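Local structure of putative cell surface protein (Streptococcus pyogenes, 4OFQ) at residues Leu34-Thr38 against Ser154-Lys158; Gly52-Ala56 against Tyr139-Gln144; Ser189-Val193 against Trp224-Thr228. The protein is a streptococcal cell-surface adhesin of the antigen I/II family, whose C-terminal beta-sandwich region probably helps display the rest of the protein on the bacterial surface. All coordinates share one frame. Residue numbers count along the deposited sequence, not the author numbering.

Contacts 1 and 3 are partly buried neighbours near the middle of this elongated chain, their centres about 16 Å apart, whereas contact 2 is a surface contact whose centre lies about 38 Å from that of contact 1. Contacts 1 and 2 both lie in the antigen I/II C2 region, and helix 135-143 of contact 2 is followed in the chain by strand 149-157 of contact 1. Contact 2 relies on direct hydrogen bonds between a loop and a helix end; contact 1 mixes leucine packing, a lysine-threonine bond and a bridging water; contact 3 is centred on an indole packed by aliphatic groups. L34 and P35 of contact 1 reach L191 of contact 3, and L34 also meets W224.

Contact 1: residues Leu34-Thr38 against Ser154-Lys158; sequences LPNST and SFKLK
L157 lays its side chain (m,t rotamer) against the turn at L34-S37, its CD1 3.6 Å from L34 O and 3.6 Å from P35 O. The turn is type I: S37 N bonds to L34 O at 3.0 Å, and L34 N bonds to S37 OG at 2.8 Å. P35 suits the second position because its ring fixes phi near -53°. A water donating to P35 O (2.8 Å) and S37 O (2.5 Å) and accepting from L157 N (2.9 Å) fills the gap. Beyond the turn the chain enters strand 38-45, antiparallel to strand 149-157 in a sheet of this beta-sandwich adhesin. T38 and K156 are nearest, CA to CA 5.0 Å. The K156 side chain bends at its first two torsions (m,m) and then runs straight (t,t), so that NZ donates to T38 OG1 at 2.7 Å. T38 CA makes a CH...O contact with F155 O at 3.6 Å. F155 points away, its ring meeting that of calcium ligand Y70.

Contact 2: residues Gly52-Ala56 against Tyr139-Gln144; sequences GMTAA and YKAYVQ
Y139 opens the last turn of helix 135-143 and directs its side chain (chi1 172°, chi2 69°) at the loop 52-56. Its OH accepts a hydrogen bond from A55 N at 2.9 Å, with an N-H...O angle of 162°. The phenol suits this place because its polar end meets backbone while its ring stays in apolar company: A55 CB lies 3.9 Å from Y139 CZ, and V60 and F64 also touch the side chain. A small residue at A55 lets the loop come this close. The helix then widens into a pi-type turn, with Q144 N bonded to Y139 O at 2.8 Å, an i to i+5 bond. The contact ties the loop between strand 38-45 and helix 57-60 to helix 135-143, at the surface of the C2 region, far from the middle of the chain. V143 does not reach segment 52-56 and packs on F64 and Y50. Q144 follows with phi/psi -69°/-20° and uses both backbone and side chain. Q144 O accepts from G52 N at 2.9 Å (165°), and the extended side chain (chi1 -169°, chi2 174°) brings NE2 to donate to M53 O at 2.9 Å (165°). G52 adopts a positive phi (76°/-1°), which glycine tolerates readily, and its CA lies 5.8 Å from that of Q144. M53, T54 and A55 are extended, offering M53 O and A55 N to the helix.

Contact 3: residues Ser189-Val193 against Trp224-Thr228; sequences SELTV and WVVPT
W224 supplies the broad surface on which segment 189-193 rests. Both segments are extended without forming a strand pair, and their end-to-end directions are 152° apart, so V193 lies near W224 (CA to CA 5.5 Å) while S189 lies toward P227 (8.5 Å). The indole, with chi1 176° and chi2 68°, points into segment 189-193. L191 (m,t in the conformer given) sets CD2 over one face of it, 3.4 Å from the centroid of the six-membered ring of W224 and 7° off the normal, a CH-pi contact that suits a branched aliphatic side chain. S189 is small enough to bring its CB to 3.6 Å from W224 CZ2, and its OG lies 3.9 Å from P227 CG. At the indole nitrogen a water donates to E190 O (2.7 Å) and accepts from W224 NE1 (3.0 Å). V193 completes the apolar contact, CG1 3.9 Å from W224 CB. Segment 189-193 links strand 177-188 of the six-stranded mixed sheet to edge strand 194-198 of a four-stranded antiparallel sheet, while W224 follows strand 216-222; L330 on strand 323-332 touches both V193 and W224, and strand 335-338 packs on L191 and V193.

Contact 1: residues Leu34-Thr38 against Ser154-Lys158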
# COMPACT_ATOMS: atom_id res chain seq x y z
N LEU A 34 -1.27 1.94 -1.31
CA LEU A 34 -0.43 3.14 -1.35
C LEU A 34 1.02 2.77 -0.98
O LEU A 34 1.25 1.72 -0.39
CB LEU A 34 -1.00 4.19 -0.39
CG LEU A 34 -2.42 4.64 -0.75
CD1 LEU A 34 -3.01 5.56 0.32
CD2 LEU A 34 -2.39 5.36 -2.09
N PRO A 35 1.99 3.63 -1.35
CA PRO A 35 3.41 3.34 -1.09
C PRO A 35 3.72 2.99 0.38
O PRO A 35 4.55 2.11 0.68
CB PRO A 35 4.10 4.64 -1.48
CG PRO A 35 3.24 5.19 -2.58
CD PRO A 35 1.83 4.83 -2.20
N ASN A 36 3.07 3.70 1.30
CA ASN A 36 3.31 3.47 2.72
C ASN A 36 2.37 2.45 3.36
O ASN A 36 2.34 2.33 4.59
CB ASN A 36 3.30 4.81 3.49
CG ASN A 36 1.90 5.45 3.57
OD1 ASN A 36 0.90 4.84 3.16
ND2 ASN A 36 1.83 6.67 4.10
N SER A 37 1.58 1.75 2.55
CA SER A 37 0.62 0.75 3.07
C SER A 37 1.31 -0.41 3.77
O SER A 37 2.42 -0.81 3.40
CB SER A 37 -0.26 0.18 1.94
OG SER A 37 -1.10 1.19 1.38
N THR A 38 0.66 -0.95 4.79
CA THR A 38 1.09 -2.20 5.40
C THR A 38 0.24 -3.26 4.77
O THR A 38 -0.97 -3.13 4.75
CB THR A 38 0.83 -2.20 6.92
OG1 THR A 38 1.57 -1.13 7.53
CG2 THR A 38 1.26 -3.54 7.54
N SER A 154 2.63 -9.43 8.27
CA SER A 154 2.54 -8.06 7.73
C SER A 154 3.85 -7.63 7.08
O SER A 154 4.91 -7.76 7.70
CB SER A 154 2.17 -7.06 8.84
OG SER A 154 0.88 -7.36 9.35
N PHE A 155 3.78 -7.08 5.86
CA PHE A 155 4.95 -6.56 5.16
C PHE A 155 4.76 -5.08 4.82
O PHE A 155 3.62 -4.62 4.59
CB PHE A 155 5.16 -7.27 3.82
CG PHE A 155 5.54 -8.73 3.91
CD1 PHE A 155 6.88 -9.11 4.10
CD2 PHE A 155 4.59 -9.72 3.71
CE1 PHE A 155 7.23 -10.45 4.14
CE2 PHE A 155 4.94 -11.07 3.76
CZ PHE A 155 6.26 -11.43 3.96
N LYS A 156 5.87 -4.35 4.73
CA LYS A 156 5.89 -3.03 4.08
C LYS A 156 6.50 -3.14 2.67
O LYS A 156 7.21 -4.11 2.36
CB LYS A 156 6.76 -2.06 4.88
CG LYS A 156 6.51 -2.08 6.37
CD LYS A 156 5.25 -1.34 6.76
CE LYS A 156 5.08 -1.35 8.28
NZ LYS A 156 3.88 -0.58 8.74
N LEU A 157 6.23 -2.15 1.83
CA LEU A 157 6.83 -2.07 0.49
C LEU A 157 8.23 -1.43 0.53
O LEU A 157 8.54 -0.65 1.44
CB LEU A 157 5.94 -1.21 -0.42
CG LEU A 157 4.50 -1.70 -0.62
CD1 LEU A 157 3.69 -0.70 -1.45
CD2 LEU A 157 4.52 -3.07 -1.29
N LYS A 158 9.07 -1.74 -0.45
CA LYS A 158 10.36 -1.06 -0.59
C LYS A 158 10.11 0.38 -1.01
O LYS A 158 9.26 0.64 -1.86
CB LYS A 158 11.24 -1.77 -1.63
CG LYS A 158 11.73 -3.17 -1.19
CD LYS A 158 12.70 -3.75 -2.23
CE LYS A 158 13.44 -4.95 -1.65
NZ LYS A 158 14.36 -5.64 -2.60
O HOH W 1 4.63 0.15 2.67

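Contact 2: residues Gly52-Ala56 against Tyr139-Gln144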
# COMPACT_ATOMS: atom_id res chain seq x y z
N GLY A 52 -6.63 -38.43 10.21
CA GLY A 52 -6.98 -39.82 10.44
C GLY A 52 -6.19 -40.82 9.62
O GLY A 52 -6.40 -42.03 9.76
N MET A 53 -5.27 -40.34 8.78
CA MET A 53 -4.44 -41.25 8.00
C MET A 53 -3.15 -41.57 8.74
O MET A 53 -2.82 -40.93 9.75
CB MET A 53 -4.11 -40.65 6.63
CG MET A 53 -5.31 -40.07 5.90
SD MET A 53 -5.05 -39.93 4.12
CE MET A 53 -3.74 -38.74 4.01
N THR A 54 -2.41 -42.55 8.23
CA THR A 54 -1.10 -42.88 8.78
C THR A 54 -0.02 -42.84 7.69
O THR A 54 0.03 -43.72 6.83
CB THR A 54 -1.09 -44.27 9.42
OG1 THR A 54 -2.13 -44.33 10.40
CG2 THR A 54 0.25 -44.55 10.07
N ALA A 55 0.82 -41.81 7.74
CA ALA A 55 1.92 -41.66 6.81
C ALA A 55 3.08 -42.57 7.21
O ALA A 55 3.28 -42.83 8.40
CB ALA A 55 2.38 -40.22 6.75
N ALA A 56 3.84 -43.05 6.22
CA ALA A 56 5.03 -43.85 6.49
C ALA A 56 6.05 -43.04 7.27
O ALA A 56 6.19 -41.83 7.05
CB ALA A 56 5.63 -44.36 5.20
N TYR A 139 3.74 -33.88 13.13
CA TYR A 139 2.82 -34.73 12.39
C TYR A 139 1.72 -35.26 13.32
O TYR A 139 0.53 -35.22 12.99
CB TYR A 139 3.57 -35.90 11.76
CG TYR A 139 2.63 -36.90 11.15
CD1 TYR A 139 1.90 -36.58 10.01
CD2 TYR A 139 2.46 -38.17 11.72
CE1 TYR A 139 1.02 -37.49 9.45
CE2 TYR A 139 1.58 -39.08 11.16
CZ TYR A 139 0.86 -38.73 10.03
OH TYR A 139 -0.02 -39.62 9.47
N LYS A 140 2.13 -35.76 14.48
CA LYS A 140 1.19 -36.34 15.42
C LYS A 140 0.24 -35.29 16.00
O LYS A 140 -0.97 -35.52 16.13
CB LYS A 140 1.96 -37.06 16.52
CG LYS A 140 1.12 -37.80 17.55
CD LYS A 140 2.03 -38.53 18.53
CE LYS A 140 1.25 -39.46 19.44
NZ LYS A 140 2.14 -40.07 20.46
N ALA A 141 0.78 -34.11 16.32
CA ALA A 141 -0.00 -33.07 16.97
C ALA A 141 -0.96 -32.33 16.04
O ALA A 141 -2.08 -32.01 16.45
CB ALA A 141 0.92 -32.07 17.67
N TYR A 142 -0.52 -32.05 14.82
CA TYR A 142 -1.31 -31.19 13.93
C TYR A 142 -1.70 -31.83 12.61
O TYR A 142 -2.87 -31.86 12.27
CB TYR A 142 -0.59 -29.85 13.70
CG TYR A 142 -0.25 -29.20 15.02
CD1 TYR A 142 -1.24 -28.66 15.83
CD2 TYR A 142 1.06 -29.18 15.48
CE1 TYR A 142 -0.94 -28.10 17.05
CE2 TYR A 142 1.37 -28.63 16.70
CZ TYR A 142 0.37 -28.10 17.48
OH TYR A 142 0.69 -27.54 18.70
N VAL A 143 -0.73 -32.36 11.87
CA VAL A 143 -0.97 -32.88 10.53
C VAL A 143 -1.96 -34.05 10.52
O VAL A 143 -2.94 -34.05 9.76
CB VAL A 143 0.33 -33.34 9.88
CG1 VAL A 143 0.05 -33.91 8.49
CG2 VAL A 143 1.34 -32.18 9.82
N GLN A 144 -1.69 -35.05 11.35
CA GLN A 144 -2.51 -36.25 11.43
C GLN A 144 -3.89 -35.97 12.02
O GLN A 144 -4.84 -36.75 11.83
CB GLN A 144 -1.79 -37.33 12.25
CG GLN A 144 -2.40 -38.71 12.18
CD GLN A 144 -1.56 -39.75 12.90
OE1 GLN A 144 -1.10 -39.52 14.02
NE2 GLN A 144 -1.36 -40.90 12.26

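Contact 3: residues Ser189-Val193 against Trp224-Thr228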
# COMPACT_ATOMS: atom_id res chain seq x y z
N SER A 189 -0.63 2.11 -6.69
CA SER A 189 -0.95 3.34 -7.39
C SER A 189 0.30 4.21 -7.50
O SER A 189 1.05 4.34 -6.53
CB SER A 189 -2.05 4.10 -6.64
OG SER A 189 -3.30 3.48 -6.85
N GLU A 190 0.54 4.76 -8.68
CA GLU A 190 1.62 5.72 -8.82
C GLU A 190 1.04 7.08 -8.49
O GLU A 190 0.13 7.56 -9.16
CB GLU A 190 2.20 5.71 -10.22
CG GLU A 190 3.37 6.67 -10.37
CD GLU A 190 3.98 6.63 -11.76
OE1 GLU A 190 3.71 5.67 -12.50
OE2 GLU A 190 4.73 7.58 -12.10
N LEU A 191 1.59 7.70 -7.45
CA LEU A 191 1.13 8.99 -6.96
C LEU A 191 1.87 10.11 -7.68
O LEU A 191 3.10 10.14 -7.65
CB LEU A 191 1.40 9.10 -5.46
CG LEU A 191 0.93 7.93 -4.61
CD1 LEU A 191 1.29 8.14 -3.15
CD2 LEU A 191 -0.57 7.75 -4.79
N THR A 192 1.13 11.02 -8.30
CA THR A 192 1.73 12.22 -8.88
C THR A 192 0.79 13.41 -8.65
O THR A 192 -0.43 13.24 -8.60
CB THR A 192 2.04 12.08 -10.41
OG1 THR A 192 0.82 12.06 -11.15
CG2 THR A 192 2.83 10.82 -10.73
N VAL A 193 1.35 14.59 -8.47
CA VAL A 193 0.55 15.81 -8.43
C VAL A 193 1.24 16.87 -9.27
O VAL A 193 2.43 16.77 -9.56
CB VAL A 193 0.32 16.35 -6.99
CG1 VAL A 193 -0.60 15.39 -6.20
CG2 VAL A 193 1.65 16.54 -6.28
N TRP A 224 -4.11 14.58 -6.49
CA TRP A 224 -4.14 13.27 -7.12
C TRP A 224 -5.54 12.72 -6.96
O TRP A 224 -6.18 12.91 -5.93
CB TRP A 224 -3.10 12.35 -6.43
CG TRP A 224 -3.08 10.94 -6.92
CD1 TRP A 224 -2.68 10.50 -8.15
CD2 TRP A 224 -3.45 9.77 -6.17
NE1 TRP A 224 -2.81 9.13 -8.22
CE2 TRP A 224 -3.26 8.66 -7.02
CE3 TRP A 224 -3.91 9.56 -4.87
CZ2 TRP A 224 -3.52 7.35 -6.60
CZ3 TRP A 224 -4.17 8.25 -4.45
CH2 TRP A 224 -3.98 7.17 -5.33
N VAL A 225 -6.03 12.04 -7.99
CA VAL A 225 -7.35 11.42 -7.90
C VAL A 225 -7.22 10.02 -7.27
O VAL A 225 -6.49 9.17 -7.77
CB VAL A 225 -8.02 11.32 -9.27
CG1 VAL A 225 -9.31 10.52 -9.16
CG2 VAL A 225 -8.28 12.74 -9.85
N VAL A 226 -7.93 9.81 -6.16
CA VAL A 226 -7.95 8.51 -5.50
C VAL A 226 -8.90 7.61 -6.27
O VAL A 226 -10.08 7.94 -6.42
CB VAL A 226 -8.41 8.65 -4.04
CG1 VAL A 226 -8.43 7.31 -3.33
CG2 VAL A 226 -7.50 9.61 -3.30
N PRO A 227 -8.40 6.48 -6.77
CA PRO A 227 -9.17 5.63 -7.68
C PRO A 227 -10.12 4.71 -6.96
O PRO A 227 -9.93 4.44 -5.76
CB PRO A 227 -8.09 4.79 -8.36
CG PRO A 227 -7.06 4.61 -7.27
CD PRO A 227 -7.03 5.96 -6.56
N THR A 228 -11.12 4.20 -7.68
CA THR A 228 -12.02 3.20 -7.13
C THR A 228 -11.33 1.85 -7.17
O THR A 228 -10.26 1.71 -7.75
CB THR A 228 -13.35 3.12 -7.90
OG1 THR A 228 -13.10 2.76 -9.26
CG2 THR A 228 -14.07 4.46 -7.87
O HOH W 2 -2.22 7.12 -10.35